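Local coordinates for antiterminator Q protein (Enterobacteria phage SfI, PDB 6JNY), which acts as a transcription antitermination factor, probably by associating with RNA polymerase so that it reads through terminators, at residues Q12-L16 / I141-D146; N17-W23 / L84-Y88. All coordinates share one frame. Numbering follows the deposited sequence.

Interaction 1 of 2, residues Q12-L16 / I141-D146; sequences QHEWL and IYPVLD
This is an apolar helix-helix crossing that packs the N-terminal helix 10-28 against the long C-terminal helix 123-155. Both segments are helical. Their axes cross at 64° and approach to 10.7 Å, with Leu16 facing Tyr142 (CA to CA 6.4 Å). The helix of 141-146 is kinked at Pro143, whose N has no hydrogen to give to the turn before. No hydrogen bond links the segments, which bury 372 Å² by side-chain packing.

Leu16 (chi1 t, chi2 p) fills the inner side. Its CD1 lies 3.7 Å from Leu145 CD2 and 4.0 Å from Ile141 CG2, and its CD2 lies 3.9 Å from Tyr142 CB. Tyr142 (chi1 t) turns one ring face to Gln12, and its edge meets Trp15 and Leu16. Gln12 CB sits over the ring face in a CH-pi contact, 4.2 Å from the Tyr142 centroid, while Gln12 OE1 bonds to Thr9 N. Trp15 (chi1 t) meets the ring obliquely, with CE3 3.7 Å from Tyr142 CE1. Its CH2 reaches Asp146 CA at 3.9 Å and Leu145 CG at 4.1 Å. Asp146 forms a salt bridge with Lys150. The contact is plain helix-helix packing that fastens the start of helix 10-28 to helix 123-155 in a mainly helical fold.

Interaction 2 of 2, residues N17-W23 / L84-Y88; sequences NGWLELW and LLSYY
Residues 17-23 and 84-88 are both helical, and their axes cross almost at right angles (-84°) with a closest approach of 9.8 Å. The nearest CA atoms are those of Glu21 and Tyr88, 5.6 Å apart. The 84-88 helix includes a wider pi-type turn at 86-88. The contact buries 355 Å².

Tyr88 is the main side chain here. Its CA-to-CB bond points toward the 17-23 helix, and chi1 is m. The ring lies against that helix with Leu20 CB over one face. In this CH-pi contact Leu20 CB lies 3.6 Å from the centroid of the Tyr88 ring, 7° off the ring normal. Beyond the ring, Tyr88 OH donates a hydrogen bond of 2.7 Å to Asn17 OD1. The tyrosine thus combines apolar packing with a polar anchor. Asn17 (chi1 t) also accepts a bond from a water, 2.8 Å from its OD1 and 2.6 Å from Tyr87 OH, so Tyr88 reaches the amide oxygen directly and Tyr87 through the water. Asn17 ND2 makes a weak bond of 3.0 Å to Glu21 OE2, one turn on.

Trp23 (chi1 t) extends the apolar side. Its CH2 lies 3.7 Å from Leu85 CD2 and 4.4 Å from Leu84 CD2, and its CZ3 lies 4.2 Å from Tyr88 CB. Trp23 NE1 bonds to Ser67 OG of helix 60-74.

The crossing is a buried one between helices 10-28 and 78-90. Helix 123-155 packs on Leu20 and Tyr88 through Leu138, and helix 38-45 packs on Trp23 and Leu85 through Ile40.

How the interactions relate
The two contacts use consecutive parts of helix 10-28. Residues 12-16 meet helix 123-155, and residues 17-23 meet helix 78-90. Their centres lie about 11 Å apart, and they touch directly: Ile141 CD1 is 3.8 Å from Leu84 CD2, and Leu145 CD2 is 4.1 Å from Trp19 CB. Trp15 and Trp19 also stack edge-to-face along helix 10-28. Interaction 1 joins chain regions near the two termini, and interaction 2 ties in a middle helix from the sequence between them. Interaction 2 is nearer the chain centre, about 7 Å against about 13 Å for interaction 1. Together they form one continuous stretch of helical packing.

Interaction 1 of 2, residues Q12-L16 / I141-D146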
loop_
_atom_site.group_PDB
_atom_site.type_symbol
_atom_site.label_atom_id
_atom_site.label_comp_id
_atom_site.label_asym_id
_atom_site.label_seq_id
_atom_site.Cartn_x
_atom_site.Cartn_y
_atom_site.Cartn_z
ATOM N N GLN A 12 -0.783 16.207 -5.073
ATOM C CA GLN A 12 0.164 15.273 -4.475
ATOM C C GLN A 12 -0.315 13.838 -4.646
ATOM O O GLN A 12 0.483 12.942 -4.946
ATOM C CB GLN A 12 0.343 15.589 -2.990
ATOM C CG GLN A 12 1.169 16.828 -2.715
ATOM C CD GLN A 12 1.046 17.282 -1.278
ATOM O OE1 GLN A 12 0.218 16.781 -0.518
ATOM N NE2 GLN A 12 1.881 18.246 -0.898
ATOM N N HIS A 13 -1.611 13.602 -4.460
ATOM C CA HIS A 13 -2.155 12.262 -4.652
ATOM C C HIS A 13 -2.002 11.805 -6.094
ATOM O O HIS A 13 -1.592 10.670 -6.348
ATOM C CB HIS A 13 -3.625 12.209 -4.236
ATOM C CG HIS A 13 -4.246 10.868 -4.464
ATOM N ND1 HIS A 13 -4.872 10.526 -5.642
ATOM C CD2 HIS A 13 -4.299 9.770 -3.678
ATOM C CE1 HIS A 13 -5.305 9.280 -5.563
ATOM N NE2 HIS A 13 -4.972 8.801 -4.378
ATOM N N GLU A 14 -2.331 12.667 -7.061
ATOM C CA GLU A 14 -2.202 12.258 -8.459
ATOM C C GLU A 14 -0.760 11.883 -8.787
ATOM O O GLU A 14 -0.503 10.878 -9.464
ATOM C CB GLU A 14 -2.681 13.371 -9.388
ATOM C CG GLU A 14 -4.164 13.661 -9.315
ATOM C CD GLU A 14 -4.535 14.940 -10.048
ATOM O OE1 GLU A 14 -3.678 15.478 -10.783
ATOM O OE2 GLU A 14 -5.683 15.411 -9.884
ATOM N N TRP A 15 0.194 12.673 -8.299
ATOM C CA TRP A 15 1.607 12.423 -8.535
ATOM C C TRP A 15 2.036 11.105 -7.913
ATOM O O TRP A 15 2.637 10.253 -8.581
ATOM C CB TRP A 15 2.402 13.584 -7.932
ATOM C CG TRP A 15 3.876 13.477 -8.062
ATOM C CD1 TRP A 15 4.634 13.861 -9.128
ATOM C CD2 TRP A 15 4.792 12.951 -7.086
ATOM N NE1 TRP A 15 5.962 13.603 -8.882
ATOM C CE2 TRP A 15 6.087 13.041 -7.637
ATOM C CE3 TRP A 15 4.639 12.399 -5.814
ATOM C CZ2 TRP A 15 7.226 12.620 -6.945
ATOM C CZ3 TRP A 15 5.769 11.987 -5.121
ATOM C CH2 TRP A 15 7.050 12.103 -5.687
ATOM N N LEU A 16 1.726 10.910 -6.630
ATOM C CA LEU A 16 2.189 9.706 -5.947
ATOM C C LEU A 16 1.474 8.467 -6.463
ATOM O O LEU A 16 2.104 7.424 -6.666
ATOM C CB LEU A 16 2.016 9.838 -4.436
ATOM C CG LEU A 16 2.380 8.577 -3.644
ATOM C CD1 LEU A 16 3.829 8.169 -3.915
ATOM C CD2 LEU A 16 2.147 8.806 -2.172
ATOM N N ILE A 141 3.978 7.726 2.645
ATOM C CA ILE A 141 4.965 7.522 1.596
ATOM C C ILE A 141 5.360 8.839 0.929
ATOM O O ILE A 141 6.533 9.045 0.598
ATOM C CB ILE A 141 4.453 6.479 0.586
ATOM C CG1 ILE A 141 4.429 5.098 1.227
ATOM C CG2 ILE A 141 5.344 6.451 -0.636
ATOM C CD1 ILE A 141 3.560 4.111 0.447
ATOM N N TYR A 142 4.410 9.750 0.720
ATOM C CA TYR A 142 4.623 10.933 -0.112
ATOM C C TYR A 142 5.878 11.744 0.237
ATOM O O TYR A 142 6.713 11.971 -0.649
ATOM C CB TYR A 142 3.385 11.853 -0.133
ATOM C CG TYR A 142 3.689 13.168 -0.813
ATOM C CD1 TYR A 142 3.694 13.263 -2.195
ATOM C CD2 TYR A 142 4.060 14.291 -0.078
ATOM C CE1 TYR A 142 4.014 14.438 -2.843
ATOM C CE2 TYR A 142 4.390 15.473 -0.717
ATOM C CZ TYR A 142 4.358 15.541 -2.099
ATOM O OH TYR A 142 4.681 16.722 -2.742
ATOM N N PRO A 143 6.054 12.227 1.473
ATOM C CA PRO A 143 7.241 13.065 1.729
ATOM C C PRO A 143 8.535 12.310 1.554
ATOM O O PRO A 143 9.546 12.905 1.157
ATOM C CB PRO A 143 7.057 13.515 3.179
ATOM C CG PRO A 143 6.229 12.441 3.801
ATOM C CD PRO A 143 5.289 11.979 2.712
ATOM N N VAL A 144 8.533 11.011 1.831
ATOM C CA VAL A 144 9.749 10.221 1.700
ATOM C C VAL A 144 10.099 10.008 0.239
ATOM O O VAL A 144 11.276 10.028 -0.137
ATOM C CB VAL A 144 9.617 8.893 2.463
ATOM C CG1 VAL A 144 10.932 8.133 2.445
ATOM C CG2 VAL A 144 9.176 9.161 3.893
ATOM N N LEU A 145 9.098 9.759 -0.609
ATOM C CA LEU A 145 9.392 9.574 -2.024
ATOM C C LEU A 145 9.765 10.892 -2.678
ATOM O O LEU A 145 10.675 10.937 -3.515
ATOM C CB LEU A 145 8.195 8.949 -2.746
ATOM C CG LEU A 145 8.526 8.587 -4.208
ATOM C CD1 LEU A 145 9.667 7.583 -4.274
ATOM C CD2 LEU A 145 7.315 8.072 -4.994
ATOM N N ASP A 146 9.062 11.970 -2.329
ATOM C CA ASP A 146 9.426 13.278 -2.858
ATOM C C ASP A 146 10.863 13.620 -2.494
ATOM O O ASP A 146 11.630 14.084 -3.341
ATOM C CB ASP A 146 8.481 14.358 -2.324
ATOM C CG ASP A 146 8.779 15.731 -2.892
ATOM O OD1 ASP A 146 8.929 15.863 -4.122
ATOM O OD2 ASP A 146 8.856 16.685 -2.098
#

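Interaction 2 of 2, residues N17-W23 / L84-Y88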
loop_
_atom_site.group_PDB
_atom_site.type_symbol
_atom_site.label_atom_id
_atom_site.label_comp_id
_atom_site.label_asym_id
_atom_site.label_seq_id
_atom_site.Cartn_x
_atom_site.Cartn_y
_atom_site.Cartn_z
ATOM N N ASN A 17 0.160 8.554 -6.674
ATOM C CA ASN A 17 -0.573 7.416 -7.217
ATOM C C ASN A 17 -0.003 7.003 -8.563
ATOM O O ASN A 17 0.110 5.803 -8.853
ATOM C CB ASN A 17 -2.051 7.767 -7.351
ATOM C CG ASN A 17 -2.849 6.640 -7.946
ATOM O OD1 ASN A 17 -3.141 5.651 -7.273
ATOM N ND2 ASN A 17 -3.179 6.772 -9.222
ATOM N N GLY A 18 0.368 7.973 -9.396
ATOM C CA GLY A 18 0.958 7.641 -10.680
ATOM C C GLY A 18 2.247 6.859 -10.522
ATOM O O GLY A 18 2.454 5.834 -11.180
ATOM N N TRP A 19 3.134 7.327 -9.638
ATOM C CA TRP A 19 4.391 6.617 -9.402
ATOM C C TRP A 19 4.138 5.228 -8.839
ATOM O O TRP A 19 4.812 4.265 -9.225
ATOM C CB TRP A 19 5.281 7.422 -8.451
ATOM C CG TRP A 19 6.130 8.426 -9.142
ATOM C CD1 TRP A 19 6.111 9.787 -8.961
ATOM C CD2 TRP A 19 7.136 8.169 -10.132
ATOM N NE1 TRP A 19 7.040 10.383 -9.783
ATOM C CE2 TRP A 19 7.680 9.412 -10.508
ATOM C CE3 TRP A 19 7.626 7.009 -10.742
ATOM C CZ2 TRP A 19 8.695 9.528 -11.460
ATOM C CZ3 TRP A 19 8.635 7.130 -11.682
ATOM C CH2 TRP A 19 9.158 8.377 -12.027
ATOM N N LEU A 20 3.176 5.100 -7.924
ATOM C CA LEU A 20 2.916 3.793 -7.328
ATOM C C LEU A 20 2.290 2.822 -8.324
ATOM O O LEU A 20 2.522 1.616 -8.225
ATOM C CB LEU A 20 2.088 3.920 -6.049
ATOM C CG LEU A 20 2.816 4.628 -4.896
ATOM C CD1 LEU A 20 1.885 4.753 -3.714
ATOM C CD2 LEU A 20 4.093 3.872 -4.507
ATOM N N GLU A 21 1.524 3.323 -9.295
ATOM C CA GLU A 21 1.041 2.452 -10.371
ATOM C C GLU A 21 2.201 1.938 -11.224
ATOM O O GLU A 21 2.236 0.746 -11.588
ATOM C CB GLU A 21 0.016 3.207 -11.229
ATOM C CG GLU A 21 -1.374 3.339 -10.585
ATOM C CD GLU A 21 -2.329 4.230 -11.374
ATOM O OE1 GLU A 21 -1.917 4.790 -12.407
ATOM O OE2 GLU A 21 -3.493 4.383 -10.946
ATOM N N LEU A 22 3.142 2.811 -11.578
ATOM C CA LEU A 22 4.297 2.384 -12.365
ATOM C C LEU A 22 5.151 1.409 -11.577
ATOM O O LEU A 22 5.607 0.388 -12.116
ATOM C CB LEU A 22 5.132 3.592 -12.787
ATOM C CG LEU A 22 4.520 4.511 -13.843
ATOM C CD1 LEU A 22 5.331 5.784 -13.955
ATOM C CD2 LEU A 22 4.435 3.785 -15.194
ATOM N N TRP A 23 5.372 1.702 -10.295
ATOM C CA TRP A 23 6.174 0.835 -9.442
ATOM C C TRP A 23 5.474 -0.496 -9.224
ATOM O O TRP A 23 6.115 -1.558 -9.225
ATOM C CB TRP A 23 6.414 1.542 -8.102
ATOM C CG TRP A 23 6.825 0.639 -6.969
ATOM C CD1 TRP A 23 8.084 0.147 -6.719
ATOM C CD2 TRP A 23 5.987 0.155 -5.914
ATOM N NE1 TRP A 23 8.062 -0.632 -5.581
ATOM C CE2 TRP A 23 6.793 -0.638 -5.064
ATOM C CE3 TRP A 23 4.629 0.310 -5.606
ATOM C CZ2 TRP A 23 6.281 -1.272 -3.930
ATOM C CZ3 TRP A 23 4.119 -0.332 -4.487
ATOM C CH2 TRP A 23 4.944 -1.104 -3.655
ATOM N N LEU A 84 -1.414 -2.308 0.304
ATOM C CA LEU A 84 -0.774 -1.500 -0.719
ATOM C C LEU A 84 -0.317 -2.349 -1.898
ATOM O O LEU A 84 -0.498 -1.956 -3.057
ATOM C CB LEU A 84 0.425 -0.761 -0.108
ATOM C CG LEU A 84 1.126 0.277 -0.983
ATOM C CD1 LEU A 84 0.293 1.537 -1.075
ATOM C CD2 LEU A 84 2.523 0.611 -0.422
ATOM N N LEU A 85 0.287 -3.514 -1.618
ATOM C CA LEU A 85 0.760 -4.388 -2.692
ATOM C C LEU A 85 -0.397 -5.000 -3.483
ATOM O O LEU A 85 -0.332 -5.069 -4.713
ATOM C CB LEU A 85 1.692 -5.469 -2.131
ATOM C CG LEU A 85 3.063 -4.947 -1.660
ATOM C CD1 LEU A 85 3.789 -6.005 -0.822
ATOM C CD2 LEU A 85 3.910 -4.516 -2.830
ATOM N N SER A 86 -1.472 -5.399 -2.800
ATOM C CA SER A 86 -2.658 -5.892 -3.507
ATOM C C SER A 86 -3.173 -4.851 -4.493
ATOM O O SER A 86 -3.424 -5.155 -5.662
ATOM C CB SER A 86 -3.748 -6.266 -2.508
ATOM O OG SER A 86 -3.373 -7.407 -1.751
ATOM N N TYR A 87 -3.279 -3.595 -4.053
ATOM C CA TYR A 87 -3.849 -2.561 -4.909
ATOM C C TYR A 87 -2.903 -2.188 -6.046
ATOM O O TYR A 87 -3.315 -2.107 -7.208
ATOM C CB TYR A 87 -4.180 -1.334 -4.058
ATOM C CG TYR A 87 -4.918 -0.239 -4.785
ATOM C CD1 TYR A 87 -4.302 0.984 -5.027
ATOM C CD2 TYR A 87 -6.242 -0.389 -5.169
ATOM C CE1 TYR A 87 -4.973 2.011 -5.664
ATOM C CE2 TYR A 87 -6.914 0.626 -5.809
ATOM C CZ TYR A 87 -6.288 1.824 -6.050
ATOM O OH TYR A 87 -6.953 2.843 -6.684
ATOM N N TYR A 88 -1.632 -1.913 -5.729
ATOM C CA TYR A 88 -0.734 -1.394 -6.756
ATOM C C TYR A 88 -0.005 -2.479 -7.536
ATOM O O TYR A 88 0.147 -2.340 -8.749
ATOM C CB TYR A 88 0.265 -0.384 -6.154
ATOM C CG TYR A 88 -0.376 0.942 -5.855
ATOM C CD1 TYR A 88 -0.832 1.757 -6.878
ATOM C CD2 TYR A 88 -0.574 1.345 -4.546
ATOM C CE1 TYR A 88 -1.428 2.982 -6.606
ATOM C CE2 TYR A 88 -1.176 2.557 -4.261
ATOM C CZ TYR A 88 -1.605 3.362 -5.300
ATOM O OH TYR A 88 -2.196 4.570 -5.021
HETATM O O HOH W 1 -5.915 5.110 -7.335
#